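Putative Lipoprotein (Shewanella oneidensis, PDB 3U24) is of unknown function but binds zinc and calcium ions and, as a DUF885 member of a metallopeptidase clan, may act as a hydrolase. Local coordinates at residues 243-246 against 247-250; 477-480 against 481-485; 256-259 against 260-264; 510-513 against 514-518. All blocks are in the same frame, centred on the assembly; numbering follows the deposited sequence.

Interaction 1 (243-246 against 247-250); sequences EELY and EQKF
E247 folds back along the first turn of helix 243-254 and meets E243, one turn earlier, by backbone and side chain together. Its CB lies 3.6 Å from E243 O, and its CG is closer still, 3.4 Å from that same oxygen, because CG stands beside the backbone N (chi1 -68°). A second bend, at chi2, then swings the carboxylate off the helix flank toward the start of helix 260-289. There OE1 accepts from the backbone N of A260 and OE2 from that of K261. OE2 also accepts a hydrogen bond from a water, at 2.7 Å, and the same water donates to E243 OE2, likewise 2.7 Å away. The two carboxylate oxygens, E243 OE2 and E247 OE2, remain 4.9 Å apart, so the water mediates between like charges that do not touch. In the backbone, E247 N donates to E243 O almost straight, at 3.0 Å and 176°.

On another flank E244 and Q248 run side by side, pointing the same way, with carboxylate and amide planes 25° apart. Q248 NE2 comes no nearer to E244 OE2 than 4.1 Å, too long for a hydrogen bond, and Q248 OE1 accepts instead from W106 NE1 of helix 88-111. The Y246 ring turns away from this turn toward D479, to which its hydroxyl is hydrogen-bonded. Two donating backbone N-H groups at a helix start and a bridging water probably stabilise the negative charge of E247, which would offset the cost of placing it near E243.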
ATOM      1  N   GLU A 243      19.137   8.314   8.418  1.00 26.30           N
ATOM      2  CA  GLU A 243      19.451   8.432   6.999  1.00 28.96           C
ATOM      3  C   GLU A 243      19.957   7.137   6.304  1.00 28.08           C
ATOM      4  O   GLU A 243      19.501   6.797   5.214  1.00 27.29           O
ATOM      5  CB  GLU A 243      20.476   9.538   6.776  1.00 29.83           C
ATOM      6  CG  GLU A 243      20.849   9.766   5.304  1.00 32.68           C
ATOM      7  CD  GLU A 243      21.473  11.166   5.082  1.00 36.08           C
ATOM      8  OE1 GLU A 243      22.352  11.564   5.891  1.00 40.87           O
ATOM      9  OE2 GLU A 243      21.086  11.890   4.134  1.00 35.48           O
ATOM     10  N   GLU A 244      20.916   6.453   6.910  1.00 29.55           N
ATOM     11  CA  GLU A 244      21.528   5.306   6.266  1.00 30.67           C
ATOM     12  C   GLU A 244      20.483   4.210   6.002  1.00 27.88           C
ATOM     13  O   GLU A 244      20.403   3.692   4.890  1.00 26.69           O
ATOM     14  CB  GLU A 244      22.721   4.740   7.045  1.00 36.10           C
ATOM     15  CG  GLU A 244      23.468   3.649   6.234  1.00 45.05           C
ATOM     16  CD  GLU A 244      24.843   3.208   6.768  1.00 56.42           C
ATOM     17  OE1 GLU A 244      25.043   3.144   8.013  1.00 63.01           O
ATOM     18  OE2 GLU A 244      25.739   2.882   5.924  1.00 67.10           O
ATOM     19  N   LEU A 245      19.718   3.843   7.023  1.00 25.05           N
ATOM     20  CA  LEU A 245      18.685   2.819   6.882  1.00 24.05           C
ATOM     21  C   LEU A 245      17.546   3.269   5.955  1.00 22.79           C
ATOM     22  O   LEU A 245      16.983   2.451   5.226  1.00 21.55           O
ATOM     23  CB  LEU A 245      18.153   2.366   8.236  1.00 23.28           C
ATOM     24  CG  LEU A 245      19.147   1.622   9.139  1.00 23.69           C
ATOM     25  CD1 LEU A 245      18.535   1.387  10.525  1.00 22.85           C
ATOM     26  CD2 LEU A 245      19.598   0.298   8.523  1.00 23.10           C
ATOM     27  N   TYR A 246      17.260   4.569   5.957  1.00 22.04           N
ATOM     28  CA  TYR A 246      16.127   5.086   5.218  1.00 21.29           C
ATOM     29  C   TYR A 246      16.432   4.990   3.739  1.00 21.31           C
ATOM     30  O   TYR A 246      15.633   4.450   2.984  1.00 20.76           O
ATOM     31  CB  TYR A 246      15.787   6.514   5.628  1.00 21.00           C
ATOM     32  CG  TYR A 246      14.462   7.002   5.084  1.00 20.21           C
ATOM     33  CD1 TYR A 246      14.391   7.566   3.826  1.00 20.33           C
ATOM     34  CD2 TYR A 246      13.308   6.921   5.832  1.00 19.93           C
ATOM     35  CE1 TYR A 246      13.213   8.031   3.296  1.00 19.94           C
ATOM     36  CE2 TYR A 246      12.109   7.369   5.329  1.00 20.03           C
ATOM     37  CZ  TYR A 246      12.075   7.937   4.037  1.00 20.42           C
ATOM     38  OH  TYR A 246      10.910   8.416   3.481  1.00 20.13           O
ATOM     39  N   GLU A 247      17.604   5.448   3.336  1.00 21.84           N
ATOM     40  CA  GLU A 247      18.028   5.313   1.954  1.00 22.09           C
ATOM     41  C   GLU A 247      18.083   3.858   1.481  1.00 23.07           C
ATOM     42  O   GLU A 247      17.663   3.561   0.356  1.00 22.33           O
ATOM     43  CB  GLU A 247      19.384   5.951   1.744  1.00 22.62           C
ATOM     44  CG  GLU A 247      19.395   7.483   1.867  1.00 23.11           C
ATOM     45  CD  GLU A 247      18.760   8.185   0.669  1.00 23.65           C
ATOM     46  OE1 GLU A 247      18.287   7.505  -0.290  1.00 22.77           O
ATOM     47  OE2 GLU A 247      18.694   9.433   0.685  1.00 24.05           O
ATOM     48  N   GLN A 248      18.598   2.947   2.313  1.00 24.02           N
ATOM     49  CA  GLN A 248      18.678   1.548   1.908  1.00 24.58           C
ATOM     50  C   GLN A 248      17.240   1.030   1.774  1.00 23.39           C
ATOM     51  O   GLN A 248      16.917   0.365   0.774  1.00 23.82           O
ATOM     52  CB  GLN A 248      19.530   0.668   2.872  1.00 27.54           C
ATOM     53  CG  GLN A 248      21.031   0.959   2.867  1.00 31.42           C
ATOM     54  CD  GLN A 248      21.901   0.387   4.053  1.00 35.18           C
ATOM     55  OE1 GLN A 248      21.417   0.047   5.141  1.00 37.72           O
ATOM     56  NE2 GLN A 248      23.215   0.345   3.828  1.00 37.80           N
ATOM     57  N   LYS A 249      16.360   1.333   2.738  1.00 21.96           N
ATOM     58  CA  LYS A 249      14.973   0.841   2.660  1.00 21.51           C
ATOM     59  C   LYS A 249      14.242   1.400   1.431  1.00 20.48           C
ATOM     60  O   LYS A 249      13.489   0.693   0.772  1.00 19.24           O
ATOM     61  CB  LYS A 249      14.180   1.166   3.929  1.00 21.93           C
ATOM     62  CG  LYS A 249      12.802   0.495   4.021  1.00 22.33           C
ATOM     63  CD  LYS A 249      12.238   0.607   5.456  1.00 23.21           C
ATOM     64  CE  LYS A 249      11.051  -0.307   5.765  1.00 23.37           C
ATOM     65  NZ  LYS A 249       9.879  -0.037   4.927  1.00 24.54           N
ATOM     66  N   PHE A 250      14.460   2.678   1.181  1.00 20.54           N
ATOM     67  CA  PHE A 250      13.895   3.370   0.041  1.00 20.83           C
ATOM     68  C   PHE A 250      14.376   2.687  -1.223  1.00 20.65           C
ATOM     69  O   PHE A 250      13.549   2.372  -2.054  1.00 20.79           O
ATOM     70  CB  PHE A 250      14.277   4.849   0.090  1.00 21.09           C
ATOM     71  CG  PHE A 250      13.737   5.684  -1.034  1.00 21.11           C
ATOM     72  CD1 PHE A 250      12.483   6.228  -0.966  1.00 20.86           C
ATOM     73  CD2 PHE A 250      14.530   5.977  -2.148  1.00 21.29           C
ATOM     74  CE1 PHE A 250      11.994   7.024  -2.009  1.00 21.00           C
ATOM     75  CE2 PHE A 250      14.050   6.762  -3.183  1.00 21.08           C
ATOM     76  CZ  PHE A 250      12.771   7.259  -3.130  1.00 21.03           C
TER
HETATM   77  O   HOH W   1      18.907  11.110   2.792  1.00 22.95           O

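Interaction 2 (477-480 against 481-485); sequences ILDY and SIHVK
V484 sits over one face of the Y480 ring, with CB 4.0 Å from the ring centroid and only 11° off the ring normal, a CH-pi contact between residues one helical turn apart. The tyrosine reaches it because CG is anti to the backbone N (chi1 -175°), which sends the ring along the helix toward the later residue. K485 CD lies instead at the ring edge, near the plane, 4.0 Å from Y480 CE2. L478 and I482 run alongside each other in the same direction, and their CD1 atoms meet at 3.7 Å. The D479 carboxylate and the H483 ring are turned 53° against each other; D479 O lies at that ring's edge, near its plane, 3.2 Å from H483 CD2. S481 grips I477 O twice, through OG at 2.6 Å and through N at 2.8 Å, from opposite faces of the carbonyl plane.

Near the end of helix 459-485, these side chains fan out to separate neighbours. Y480 stacks on Y264 of helix 260-289, while D479 OD2, besides Y246, accepts from V519 N. H483 NE2 is hydrogen-bonded to O of A514 in helix 504-516 and of S517 just beyond it, and L478 packs on that helix and on helix 489-499.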
ATOM      1  N   ILE A 477       7.550  14.669   2.117  1.00 21.37           N
ATOM      2  CA  ILE A 477       8.206  15.591   3.060  1.00 21.38           C
ATOM      3  C   ILE A 477       8.128  15.069   4.508  1.00 21.82           C
ATOM      4  O   ILE A 477       9.126  15.040   5.250  1.00 23.30           O
ATOM      5  CB  ILE A 477       7.613  17.000   2.931  1.00 21.35           C
ATOM      6  CG1 ILE A 477       7.878  17.510   1.523  1.00 21.78           C
ATOM      7  CG2 ILE A 477       8.205  17.985   3.942  1.00 21.72           C
ATOM      8  CD1 ILE A 477       7.287  18.863   1.241  1.00 22.53           C
ATOM      9  N   LEU A 478       6.952  14.635   4.890  1.00 21.54           N
ATOM     10  CA  LEU A 478       6.687  14.188   6.233  1.00 22.15           C
ATOM     11  C   LEU A 478       7.483  12.933   6.551  1.00 22.09           C
ATOM     12  O   LEU A 478       8.197  12.856   7.580  1.00 21.49           O
ATOM     13  CB  LEU A 478       5.192  13.904   6.385  1.00 22.60           C
ATOM     14  CG  LEU A 478       4.731  13.249   7.697  1.00 24.17           C
ATOM     15  CD1 LEU A 478       4.459  14.328   8.707  1.00 25.03           C
ATOM     16  CD2 LEU A 478       3.448  12.435   7.551  1.00 24.55           C
ATOM     17  N   ASP A 479       7.384  11.942   5.666  1.00 21.97           N
ATOM     18  CA  ASP A 479       8.010  10.655   5.972  1.00 22.70           C
ATOM     19  C   ASP A 479       9.530  10.809   6.102  1.00 22.35           C
ATOM     20  O   ASP A 479      10.144  10.313   7.057  1.00 21.56           O
ATOM     21  CB  ASP A 479       7.653   9.580   4.959  1.00 23.50           C
ATOM     22  CG  ASP A 479       8.051   8.178   5.433  1.00 25.44           C
ATOM     23  OD1 ASP A 479       7.359   7.620   6.337  1.00 27.67           O
ATOM     24  OD2 ASP A 479       9.036   7.623   4.873  1.00 27.13           O
ATOM     25  N   TYR A 480      10.105  11.554   5.166  1.00 21.73           N
ATOM     26  CA  TYR A 480      11.530  11.796   5.118  1.00 21.42           C
ATOM     27  C   TYR A 480      11.975  12.633   6.295  1.00 21.53           C
ATOM     28  O   TYR A 480      12.938  12.285   6.978  1.00 21.03           O
ATOM     29  CB  TYR A 480      11.903  12.481   3.787  1.00 21.57           C
ATOM     30  CG  TYR A 480      13.389  12.679   3.577  1.00 22.39           C
ATOM     31  CD1 TYR A 480      14.184  11.661   3.060  1.00 22.86           C
ATOM     32  CD2 TYR A 480      14.009  13.865   3.930  1.00 23.04           C
ATOM     33  CE1 TYR A 480      15.575  11.837   2.887  1.00 23.57           C
ATOM     34  CE2 TYR A 480      15.383  14.050   3.768  1.00 23.61           C
ATOM     35  CZ  TYR A 480      16.166  13.044   3.225  1.00 24.00           C
ATOM     36  OH  TYR A 480      17.544  13.238   3.055  1.00 24.64           O
ATOM     37  N   SER A 481      11.278  13.739   6.542  1.00 21.58           N
ATOM     38  CA  SER A 481      11.700  14.652   7.602  1.00 22.30           C
ATOM     39  C   SER A 481      11.642  14.008   8.981  1.00 22.25           C
ATOM     40  O   SER A 481      12.500  14.261   9.795  1.00 22.54           O
ATOM     41  CB  SER A 481      10.937  15.963   7.552  1.00 22.22           C
ATOM     42  OG  SER A 481      11.070  16.525   6.240  1.00 22.67           O
ATOM     43  N   ILE A 482      10.659  13.159   9.213  1.00 22.33           N
ATOM     44  CA  ILE A 482      10.519  12.456  10.488  1.00 23.22           C
ATOM     45  C   ILE A 482      11.688  11.486  10.712  1.00 22.93           C
ATOM     46  O   ILE A 482      12.329  11.515  11.735  1.00 23.48           O
ATOM     47  CB  ILE A 482       9.159  11.709  10.539  1.00 23.72           C
ATOM     48  CG1 ILE A 482       8.042  12.720  10.776  1.00 24.55           C
ATOM     49  CG2 ILE A 482       9.129  10.640  11.642  1.00 24.75           C
ATOM     50  CD1 ILE A 482       6.648  12.110  10.678  1.00 24.09           C
ATOM     51  N   HIS A 483      11.999  10.676   9.717  1.00 22.42           N
ATOM     52  CA  HIS A 483      12.994   9.628   9.855  1.00 22.79           C
ATOM     53  C   HIS A 483      14.431  10.068   9.663  1.00 23.73           C
ATOM     54  O   HIS A 483      15.347   9.435  10.197  1.00 22.75           O
ATOM     55  CB  HIS A 483      12.638   8.503   8.918  1.00 21.96           C
ATOM     56  CG  HIS A 483      11.462   7.743   9.396  1.00 22.07           C
ATOM     57  ND1 HIS A 483      11.529   6.947  10.476  1.00 22.55           N
ATOM     58  CD2 HIS A 483      10.132   7.759   9.003  1.00 21.65           C
ATOM     59  CE1 HIS A 483      10.316   6.456  10.731  1.00 21.97           C
ATOM     60  NE2 HIS A 483       9.467   6.927   9.815  1.00 21.17           N
ATOM     61  N   VAL A 484      14.627  11.174   8.941  1.00 23.90           N
ATOM     62  CA  VAL A 484      15.947  11.629   8.575  1.00 24.38           C
ATOM     63  C   VAL A 484      16.290  12.962   9.221  1.00 26.23           C
ATOM     64  O   VAL A 484      17.463  13.217   9.505  1.00 26.98           O
ATOM     65  CB  VAL A 484      16.136  11.719   7.020  1.00 24.02           C
ATOM     66  CG1 VAL A 484      17.567  12.182   6.659  1.00 23.94           C
ATOM     67  CG2 VAL A 484      15.871  10.353   6.403  1.00 22.79           C
ATOM     68  N   LYS A 485      15.297  13.812   9.443  1.00 26.88           N
ATOM     69  CA  LYS A 485      15.594  15.202   9.829  1.00 29.00           C
ATOM     70  C   LYS A 485      15.008  15.586  11.184  1.00 28.11           C
ATOM     71  O   LYS A 485      14.934  16.767  11.502  1.00 29.31           O
ATOM     72  CB  LYS A 485      15.063  16.189   8.772  1.00 29.51           C
ATOM     73  CG  LYS A 485      15.641  16.011   7.390  1.00 30.43           C
ATOM     74  CD  LYS A 485      14.962  16.971   6.421  1.00 31.54           C
ATOM     75  CE  LYS A 485      15.401  18.422   6.580  1.00 32.51           C
ATOM     76  NZ  LYS A 485      16.660  18.624   5.810  1.00 36.40           N
TER

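Interaction 3 (256-259 against 260-264); sequences AGMT and AKQLY
T259 and Q262 form a capping box at the start of helix 260-289. Q262 N donates to T259 OG1 at 3.0 Å, and T259 N returns the bond to Q262 OE1 at 2.8 Å, nearly straight at 167°. The hydroxyl can face Q262 N because chi1 of 66° sets it between the backbone N and carbonyl carbon of T259. Its further link to Q262 OE1, at 3.4 Å, is weak. With a valine here, Q262 N would probably be left without its capping acceptor and the first turn freer to fray.

The tight side is the one facing the buried L263, where the SE atom of M258, a selenomethionine, rests 3.8 Å from L263 CA and 3.9 Å from L263 CD1, while M258 CB touches Q262 OE1 at 3.3 Å. The solvent side is looser: Q262 is exposed although its OE1 is engaged, and the extended K261 chain leads away from the cap, its side chain approaching T259 through CB alone.

The segment 256-259 joins helix 243-254 to helix 260-289. A260 packs on Y246 and F250 of the former helix, E530 OE2 of helix 523-542 accepts from G257 N, and L263 packs on Y525 and S526 of that same helix.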
ATOM      1  N   ALA A 256      13.396   3.303  -6.921  1.00 24.84           N
ATOM      2  CA  ALA A 256      13.432   4.529  -7.707  1.00 24.48           C
ATOM      3  C   ALA A 256      14.803   4.675  -8.346  1.00 24.64           C
ATOM      4  O   ALA A 256      15.824   4.091  -7.899  1.00 24.10           O
ATOM      5  CB  ALA A 256      13.187   5.738  -6.811  1.00 24.23           C
ATOM      6  N   GLY A 257      14.796   5.510  -9.368  1.00 25.20           N
ATOM      7  CA  GLY A 257      15.975   5.927 -10.076  1.00 26.30           C
ATOM      8  C   GLY A 257      16.589   7.173  -9.483  1.00 26.52           C
ATOM      9  O   GLY A 257      17.263   7.899 -10.184  1.00 28.45           O
HETATM   10  N   MSE A 258      16.350   7.425  -8.205  1.00 27.12           N
HETATM   11  CA  MSE A 258      17.015   8.520  -7.479  1.00 27.63           C
HETATM   12  C   MSE A 258      17.080   8.146  -5.986  1.00 25.14           C
HETATM   13  O   MSE A 258      16.467   7.135  -5.567  1.00 23.68           O
HETATM   14  CB  MSE A 258      16.248   9.817  -7.692  1.00 29.68           C
HETATM   15  CG  MSE A 258      14.883   9.836  -7.037  1.00 32.28           C
HETATM   16 SE   MSE A 258      13.766  11.433  -7.443  1.00 36.87          SE
HETATM   17  CE  MSE A 258      12.597  10.796  -8.902  1.00 34.17           C
ATOM     18  N   THR A 259      17.835   8.908  -5.200  1.00 23.00           N
ATOM     19  CA  THR A 259      17.845   8.694  -3.735  1.00 22.24           C
ATOM     20  C   THR A 259      16.624   9.350  -3.083  1.00 21.67           C
ATOM     21  O   THR A 259      15.919  10.159  -3.707  1.00 20.97           O
ATOM     22  CB  THR A 259      19.083   9.313  -3.072  1.00 21.96           C
ATOM     23  OG1 THR A 259      18.992  10.727  -3.221  1.00 21.61           O
ATOM     24  CG2 THR A 259      20.393   8.791  -3.698  1.00 22.57           C
ATOM     25  N   ALA A 260      16.432   9.068  -1.792  1.00 21.61           N
ATOM     26  CA  ALA A 260      15.306   9.630  -1.035  1.00 21.20           C
ATOM     27  C   ALA A 260      15.557  11.121  -0.868  1.00 21.47           C
ATOM     28  O   ALA A 260      14.644  11.913  -0.977  1.00 20.89           O
ATOM     29  CB  ALA A 260      15.150   8.938   0.322  1.00 20.57           C
ATOM     30  N   LYS A 261      16.819  11.493  -0.662  1.00 21.90           N
ATOM     31  CA  LYS A 261      17.187  12.894  -0.516  1.00 22.57           C
ATOM     32  C   LYS A 261      16.824  13.623  -1.803  1.00 22.44           C
ATOM     33  O   LYS A 261      16.267  14.683  -1.792  1.00 21.53           O
ATOM     34  CB  LYS A 261      18.688  13.012  -0.251  1.00 23.96           C
ATOM     35  CG  LYS A 261      19.182  14.441  -0.030  1.00 25.12           C
ATOM     36  CD  LYS A 261      20.630  14.427   0.409  1.00 26.71           C
ATOM     37  CE  LYS A 261      21.023  15.750   1.052  1.00 29.04           C
ATOM     38  NZ  LYS A 261      22.507  15.845   1.088  1.00 29.02           N
ATOM     39  N   GLN A 262      17.130  13.017  -2.936  1.00 22.73           N
ATOM     40  CA  GLN A 262      16.750  13.662  -4.184  1.00 23.10           C
ATOM     41  C   GLN A 262      15.243  13.843  -4.313  1.00 22.66           C
ATOM     42  O   GLN A 262      14.765  14.894  -4.758  1.00 23.81           O
ATOM     43  CB  GLN A 262      17.286  12.878  -5.387  1.00 23.00           C
ATOM     44  CG  GLN A 262      18.739  13.115  -5.710  1.00 22.67           C
ATOM     45  CD  GLN A 262      19.155  12.173  -6.824  1.00 23.14           C
ATOM     46  OE1 GLN A 262      19.179  10.950  -6.646  1.00 23.19           O
ATOM     47  NE2 GLN A 262      19.438  12.732  -7.996  1.00 22.68           N
ATOM     48  N   LEU A 263      14.481  12.828  -3.948  1.00 22.17           N
ATOM     49  CA  LEU A 263      13.014  12.951  -4.047  1.00 22.05           C
ATOM     50  C   LEU A 263      12.481  14.068  -3.104  1.00 22.08           C
ATOM     51  O   LEU A 263      11.574  14.820  -3.454  1.00 21.58           O
ATOM     52  CB  LEU A 263      12.341  11.647  -3.678  1.00 21.13           C
ATOM     53  CG  LEU A 263      10.813  11.597  -3.908  1.00 20.84           C
ATOM     54  CD1 LEU A 263      10.468  11.543  -5.400  1.00 20.23           C
ATOM     55  CD2 LEU A 263      10.223  10.442  -3.161  1.00 19.79           C
ATOM     56  N   TYR A 264      13.020  14.107  -1.896  1.00 22.47           N
ATOM     57  CA  TYR A 264      12.656  15.133  -0.909  1.00 23.34           C
ATOM     58  C   TYR A 264      12.908  16.524  -1.484  1.00 24.05           C
ATOM     59  O   TYR A 264      12.058  17.380  -1.400  1.00 24.29           O
ATOM     60  CB  TYR A 264      13.477  14.971   0.362  1.00 23.36           C
ATOM     61  CG  TYR A 264      13.404  16.148   1.322  1.00 24.65           C
ATOM     62  CD1 TYR A 264      12.334  16.291   2.182  1.00 24.89           C
ATOM     63  CD2 TYR A 264      14.442  17.086   1.397  1.00 25.63           C
ATOM     64  CE1 TYR A 264      12.281  17.349   3.062  1.00 25.84           C
ATOM     65  CE2 TYR A 264      14.403  18.135   2.269  1.00 26.28           C
ATOM     66  CZ  TYR A 264      13.305  18.262   3.107  1.00 26.61           C
ATOM     67  OH  TYR A 264      13.240  19.298   3.991  1.00 27.73           O
TER

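Interaction 4 (510-513 against 514-518); sequences KWRR and ATLSQ. With ACY (acetic acid), chain Q.
T515 lays its methyl over one face of the W511 indole, CG2 standing 3.7 Å from the centroid of the five-membered ring and 22° off the normal. The same rotation serves its hydroxyl: with chi1 at 64°, OG1 lies between the backbone N and carbonyl carbon and donates to R512 O at 2.6 Å, while CG2, anti to the carbonyl carbon, is carried onto the indole. Removing the methyl and hydroxyl with a glycine here is likely to open a gap over the indole face and cost R512 O its OG1 bond.

R512 is extended from CG to NE, and its guanidinium presents a face to L516, whose CD1 stands over the centre, 4.0 Å from R512 CZ. R513 is extended too; its NE donates at 3.0 Å to a water at the edge of the guanidinium, in plane, while NH2 is hydrogen-bonded to Q520 OE1 and Y524 OH. That water donates to S517 OG at 2.9 Å, linking the arginine to the residue that leaves the helix.

R513 O draws in three donors as the helix ends. S517 N reaches it at 2.8 Å, S517 OG at 2.7 Å from above the carbonyl plane, and L516 N from farther out of plane. Beyond, the Q518 amide donates through NE2 to an acetic acid molecule, probably from the crystallisation liquor.

Helix 504-516 here is flanked by three others. W511 packs on I482 of helix 459-485 and on E489 and A492 of helix 489-499, close to a bound calcium ion, and R512 lies against L173 and L176 of helix 168-179.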
ATOM      1  N   LYS A 510      -1.810  10.753   9.972  1.00 27.77           N
ATOM      2  CA  LYS A 510      -0.586  10.722   9.198  1.00 27.81           C
ATOM      3  C   LYS A 510       0.669  10.686  10.056  1.00 26.82           C
ATOM      4  O   LYS A 510       1.588   9.918   9.777  1.00 25.20           O
ATOM      5  CB  LYS A 510      -0.533  11.898   8.248  1.00 30.23           C
ATOM      6  CG  LYS A 510      -1.389  11.725   7.018  1.00 32.49           C
ATOM      7  CD  LYS A 510      -0.751  10.770   6.013  1.00 34.32           C
ATOM      8  CE  LYS A 510      -1.683  10.569   4.815  1.00 36.17           C
ATOM      9  NZ  LYS A 510      -1.820  11.822   3.999  1.00 41.08           N
ATOM     10  N   TRP A 511       0.703  11.476  11.122  1.00 25.65           N
ATOM     11  CA  TRP A 511       1.804  11.398  12.061  1.00 25.80           C
ATOM     12  C   TRP A 511       1.977   9.976  12.603  1.00 26.82           C
ATOM     13  O   TRP A 511       3.081   9.414  12.571  1.00 25.27           O
ATOM     14  CB  TRP A 511       1.580  12.387  13.205  1.00 25.88           C
ATOM     15  CG  TRP A 511       2.452  12.129  14.392  1.00 25.43           C
ATOM     16  CD1 TRP A 511       2.092  11.538  15.592  1.00 25.67           C
ATOM     17  CD2 TRP A 511       3.884  12.422  14.525  1.00 25.53           C
ATOM     18  NE1 TRP A 511       3.188  11.450  16.439  1.00 25.93           N
ATOM     19  CE2 TRP A 511       4.277  11.974  15.864  1.00 25.19           C
ATOM     20  CE3 TRP A 511       4.833  13.034  13.720  1.00 25.44           C
ATOM     21  CZ2 TRP A 511       5.561  12.111  16.330  1.00 26.14           C
ATOM     22  CZ3 TRP A 511       6.129  13.156  14.199  1.00 25.21           C
ATOM     23  CH2 TRP A 511       6.482  12.724  15.474  1.00 25.85           C
ATOM     24  N   ARG A 512       0.887   9.400  13.108  1.00 27.46           N
ATOM     25  CA  ARG A 512       0.918   8.050  13.647  1.00 29.93           C
ATOM     26  C   ARG A 512       1.455   7.033  12.640  1.00 28.33           C
ATOM     27  O   ARG A 512       2.294   6.207  12.961  1.00 27.07           O
ATOM     28  CB  ARG A 512      -0.471   7.609  14.109  1.00 34.55           C
ATOM     29  CG  ARG A 512      -0.465   6.253  14.826  1.00 40.29           C
ATOM     30  CD  ARG A 512      -1.868   5.846  15.298  1.00 48.01           C
ATOM     31  NE  ARG A 512      -1.855   4.731  16.270  1.00 51.23           N
ATOM     32  CZ  ARG A 512      -2.143   3.458  15.983  1.00 55.06           C
ATOM     33  NH1 ARG A 512      -2.477   3.099  14.733  1.00 56.50           N
ATOM     34  NH2 ARG A 512      -2.097   2.532  16.954  1.00 56.74           N
ATOM     35  N   ARG A 513       0.962   7.110  11.422  1.00 28.02           N
ATOM     36  CA  ARG A 513       1.378   6.198  10.362  1.00 30.48           C
ATOM     37  C   ARG A 513       2.904   6.303  10.085  1.00 28.37           C
ATOM     38  O   ARG A 513       3.589   5.278   9.887  1.00 28.46           O
ATOM     39  CB  ARG A 513       0.550   6.497   9.120  1.00 31.95           C
ATOM     40  CG  ARG A 513       0.856   5.663   7.903  1.00 33.77           C
ATOM     41  CD  ARG A 513      -0.239   5.915   6.880  1.00 35.75           C
ATOM     42  NE  ARG A 513       0.118   5.399   5.573  1.00 38.24           N
ATOM     43  CZ  ARG A 513      -0.577   5.619   4.460  1.00 38.12           C
ATOM     44  NH1 ARG A 513      -1.695   6.354   4.498  1.00 38.09           N
ATOM     45  NH2 ARG A 513      -0.136   5.106   3.307  1.00 36.61           N
ATOM     46  N   ALA A 514       3.422   7.531  10.126  1.00 26.95           N
ATOM     47  CA  ALA A 514       4.860   7.809   9.937  1.00 25.76           C
ATOM     48  C   ALA A 514       5.717   7.379  11.121  1.00 25.93           C
ATOM     49  O   ALA A 514       6.905   7.117  10.938  1.00 27.45           O
ATOM     50  CB  ALA A 514       5.096   9.273   9.641  1.00 24.54           C
ATOM     51  N   THR A 515       5.140   7.303  12.319  1.00 24.85           N
ATOM     52  CA  THR A 515       5.870   6.830  13.464  1.00 25.55           C
ATOM     53  C   THR A 515       5.991   5.321  13.403  1.00 25.46           C
ATOM     54  O   THR A 515       6.936   4.760  13.940  1.00 26.92           O
ATOM     55  CB  THR A 515       5.204   7.206  14.815  1.00 27.81           C
ATOM     56  OG1 THR A 515       3.908   6.565  14.968  1.00 29.78           O
ATOM     57  CG2 THR A 515       5.023   8.695  14.944  1.00 28.20           C
ATOM     58  N   LEU A 516       5.039   4.656  12.760  1.00 24.50           N
ATOM     59  CA  LEU A 516       4.970   3.196  12.775  1.00 25.31           C
ATOM     60  C   LEU A 516       5.496   2.544  11.507  1.00 25.30           C
ATOM     61  O   LEU A 516       5.832   1.392  11.512  1.00 26.97           O
ATOM     62  CB  LEU A 516       3.526   2.718  13.078  1.00 24.53           C
ATOM     63  CG  LEU A 516       3.069   2.979  14.538  1.00 25.27           C
ATOM     64  CD1 LEU A 516       1.563   2.734  14.732  1.00 24.63           C
ATOM     65  CD2 LEU A 516       3.887   2.150  15.516  1.00 24.37           C
ATOM     66  N   SER A 517       5.540   3.288  10.422  1.00 25.95           N
ATOM     67  CA  SER A 517       6.051   2.790   9.152  1.00 25.88           C
ATOM     68  C   SER A 517       7.053   3.798   8.575  1.00 25.03           C
ATOM     69  O   SER A 517       7.108   4.973   8.990  1.00 26.50           O
ATOM     70  CB  SER A 517       4.898   2.602   8.172  1.00 26.24           C
ATOM     71  OG  SER A 517       4.385   3.869   7.788  1.00 26.96           O
ATOM     72  N   GLN A 518       7.852   3.319   7.641  1.00 23.96           N
ATOM     73  CA  GLN A 518       8.883   4.103   6.982  1.00 23.66           C
ATOM     74  C   GLN A 518       8.819   3.808   5.476  1.00 23.79           C
ATOM     75  O   GLN A 518       8.489   2.658   5.091  1.00 23.41           O
ATOM     76  CB  GLN A 518      10.264   3.706   7.507  1.00 23.38           C
ATOM     77  CG  GLN A 518      10.328   3.534   9.010  1.00 24.04           C
ATOM     78  CD  GLN A 518       9.900   2.157   9.422  1.00 23.57           C
ATOM     79  OE1 GLN A 518      10.083   1.223   8.679  1.00 24.03           O
ATOM     80  NE2 GLN A 518       9.310   2.032  10.591  1.00 23.22           N
TER
HETATM   81  C   ACY Q 601       8.659  -1.520  10.454  1.00 42.68           C
HETATM   82  O   ACY Q 601       7.923  -0.782  11.162  1.00 41.69           O
HETATM   83  OXT ACY Q 601       9.045  -1.207   9.286  1.00 45.54           O
HETATM   84  CH3 ACY Q 601       9.050  -2.857  10.989  1.00 37.79           C
HETATM   85  O   HOH W   2       2.609   3.702   5.547  1.00 26.39           O

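Overall arrangement
Interaction 2 is the most buried of the four and touches all three others, whereas interactions 1, 3 and 4 are only partly buried. Interactions 1 and 3 hold successive helices together through the E247 carboxylate and the first N-H groups of helix 260-289. Interactions 1 and 4 meet where K249 NZ is hydrogen-bonded to Q518 O, while 3 and 4 do not touch, their nearest atoms being about 10 Å apart. Chemistry follows position: 477-485 mixes ring and apolar packing with buried polar groups, a water joins carboxylates in 243-250, and capping marks the helix start in 256-264, while in 510-518 several donors converge on one carbonyl at the helix end.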